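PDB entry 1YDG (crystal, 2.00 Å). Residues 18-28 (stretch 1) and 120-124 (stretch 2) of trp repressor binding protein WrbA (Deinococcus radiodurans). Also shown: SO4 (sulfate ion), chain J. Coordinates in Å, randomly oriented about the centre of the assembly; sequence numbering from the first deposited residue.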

# COMPACT_ATOMS: atom_id res chain seq x y z
N GLY B 18 -24.62 5.43 8.56
CA GLY B 18 -24.63 6.81 9.04
C GLY B 18 -23.32 7.47 9.47
O GLY B 18 -23.27 8.70 9.60
N THR B 19 -22.25 6.72 9.69
CA THR B 19 -21.02 7.34 10.15
C THR B 19 -20.40 8.24 9.07
O THR B 19 -20.05 9.38 9.35
N GLY B 20 -20.29 7.74 7.84
CA GLY B 20 -19.77 8.55 6.74
C GLY B 20 -20.62 9.77 6.42
O GLY B 20 -20.09 10.80 6.03
N TYR B 21 -21.94 9.65 6.59
CA TYR B 21 -22.85 10.75 6.40
C TYR B 21 -22.57 11.85 7.45
O TYR B 21 -22.51 13.03 7.11
N ALA B 22 -22.39 11.47 8.71
CA ALA B 22 -22.07 12.47 9.75
C ALA B 22 -20.74 13.16 9.42
O ALA B 22 -20.61 14.38 9.53
N MET B 23 -19.76 12.37 8.99
CA MET B 23 -18.46 12.92 8.63
C MET B 23 -18.57 13.86 7.45
O MET B 23 -17.96 14.91 7.45
N ALA B 24 -19.33 13.46 6.44
CA ALA B 24 -19.46 14.24 5.22
C ALA B 24 -20.20 15.54 5.48
O ALA B 24 -19.83 16.58 4.92
N GLN B 25 -21.21 15.50 6.35
CA GLN B 25 -21.88 16.74 6.76
C GLN B 25 -20.92 17.69 7.46
O GLN B 25 -20.94 18.89 7.19
N GLU B 26 -20.06 17.16 8.33
CA GLU B 26 -19.04 17.98 9.00
C GLU B 26 -18.08 18.60 7.99
O GLU B 26 -17.75 19.80 8.05
N ALA B 27 -17.65 17.78 7.02
CA ALA B 27 -16.81 18.24 5.90
C ALA B 27 -17.49 19.35 5.11
O ALA B 27 -16.89 20.37 4.82
N ALA B 28 -18.76 19.15 4.77
CA ALA B 28 -19.51 20.12 3.99
C ALA B 28 -19.65 21.48 4.69
O ALA B 28 -19.50 22.52 4.05
N ALA B 120 -9.02 12.31 1.25
CA ALA B 120 -9.93 11.22 1.54
C ALA B 120 -10.15 11.02 3.03
O ALA B 120 -9.35 11.46 3.85
N MET B 121 -11.24 10.34 3.36
CA MET B 121 -11.65 10.08 4.74
C MET B 121 -12.24 8.69 4.79
O MET B 121 -12.70 8.16 3.76
N THR B 122 -12.22 8.10 5.97
CA THR B 122 -12.74 6.76 6.14
C THR B 122 -13.22 6.45 7.56
O THR B 122 -13.13 7.28 8.47
N SER B 123 -13.73 5.23 7.72
CA SER B 123 -14.04 4.68 9.04
C SER B 123 -14.00 3.16 9.08
O SER B 123 -14.12 2.49 8.05
N ALA B 124 -13.84 2.62 10.29
CA ALA B 124 -13.98 1.19 10.55
C ALA B 124 -14.53 0.97 11.95
O ALA B 124 -14.56 1.90 12.76

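A helix lies across a β-strand of the same chain in a small, apolar contact built mainly from two methionines, with no hydrogen bond between the two stretches and a sulfate ion bound at the helix N-terminus. Helix 19-28 and strand 120-124 run roughly antiparallel, at 149° between their N-to-C directions, and their axes approach to 9.0 Å; together they bury 239 Å². That spacing leaves room for side chains between the backbones, and Met23 CA and Met121 CA, paired in the backbone register, are 8.3 Å apart.

From the helix, Thr19, Met23 and Ala27 point toward the strand, spaced four residues apart and so following one face of the helix. From the strand, Met121 and Ser123 point toward the helix, while Thr122 and Ala124 between and beyond them point away, the alternation expected of an extended chain. Met23 is the centre of the contact. Its m, t, p rotamer (chi1 -66°, chi2 173°, chi3 70°) carries the methyl to the strand, where Met23 CE lies 3.9 Å from Met121 CB and 3.4 Å from the backbone atom Thr122 O. Thr122, whose CB points away, thus meets Met23 through its main chain; its hydroxyl is hydrogen-bonded elsewhere in the structure. Met121 answers with an m, t, m rotamer (chi1 -59°, chi2 -177°, chi3 -53°) that reaches along the helix toward its later turn, placing Met121 CE 4.2 Å from Ala27 CB; the short alanine side chain meets the end of this long one. Toward the helix start, Thr19 (chi1 -59°, m) turns its methyl to the strand, with Thr19 CG2 4.1 Å from Ser123 CB. Glu26 also starts out toward the strand, but its t, p side chain leads away and its carboxylate is hydrogen-bonded elsewhere.

The sulfate, probably from the crystallisation liquor, sits where the first helical turn leaves backbone N-H groups free. Thr19 N donates to SO4 O1 at 2.8 Å and Gly20 N to SO4 O4 at 2.7 Å, both with favourable angles. Gly20 has no side chain, and a CB there would be crowded by SO4 O4. Gly18, at the N-cap position, has phi 99°, where a CB would jam against the preceding carbonyl. Ser123 (chi1 60°, p) brings its hydroxyl near the same ion, Ser123 OG lying 3.4 Å from SO4 O2. Out of reach of the strand, Gln25 NE2 makes a weak hydrogen bond to Tyr21 O (3.5 Å), one turn back.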

# COMPACT_ATOMS: atom_id res chain seq x y z
CB THR B 19 -20.00 6.30 10.67
OG1 THR B 19 -20.58 5.58 11.74
CG2 THR B 19 -18.70 6.98 11.17
CB TYR B 21 -24.30 10.26 6.46
CG TYR B 21 -25.38 11.30 6.23
CD1 TYR B 21 -25.24 12.29 5.26
CD2 TYR B 21 -26.58 11.27 6.95
CE1 TYR B 21 -26.24 13.25 5.04
CE2 TYR B 21 -27.58 12.20 6.73
CZ TYR B 21 -27.41 13.20 5.77
OH TYR B 21 -28.40 14.14 5.53
CB ALA B 22 -22.00 11.82 11.12
CB MET B 23 -17.47 11.79 8.28
CG MET B 23 -17.12 10.89 9.44
SD MET B 23 -16.12 9.49 8.92
CE MET B 23 -14.61 10.31 8.55
CB ALA B 24 -20.14 13.43 4.14
CB GLN B 25 -23.08 16.45 7.66
CG GLN B 25 -24.21 15.66 7.01
CD GLN B 25 -25.36 15.42 7.97
OE1 GLN B 25 -26.17 16.31 8.20
NE2 GLN B 25 -25.43 14.22 8.56
CB GLU B 26 -18.29 17.14 10.06
CG GLU B 26 -17.40 17.95 10.99
CD GLU B 26 -18.18 18.84 11.96
OE1 GLU B 26 -19.26 18.46 12.43
OE2 GLU B 26 -17.69 19.94 12.26
CB ALA B 27 -16.48 17.06 4.96
CB ALA B 28 -20.86 19.57 3.62
CB ALA B 120 -9.42 9.94 0.88
CB MET B 121 -12.73 11.06 5.23
CG MET B 121 -12.34 12.52 5.20
SD MET B 121 -13.61 13.62 5.88
CE MET B 121 -15.06 13.15 4.98
CB THR B 122 -11.66 5.73 5.69
OG1 THR B 122 -12.24 4.43 5.52
CG2 THR B 122 -10.50 5.69 6.69
CB SER B 123 -15.43 5.11 9.49
OG SER B 123 -16.39 4.66 8.57
CB ALA B 124 -12.66 0.48 10.40
S SO4 J . -20.91 3.92 7.78
O1 SO4 J . -21.74 4.09 8.97
O2 SO4 J . -19.56 3.55 8.16
O3 SO4 J . -21.53 2.88 6.96
O4 SO4 J . -20.83 5.19 7.05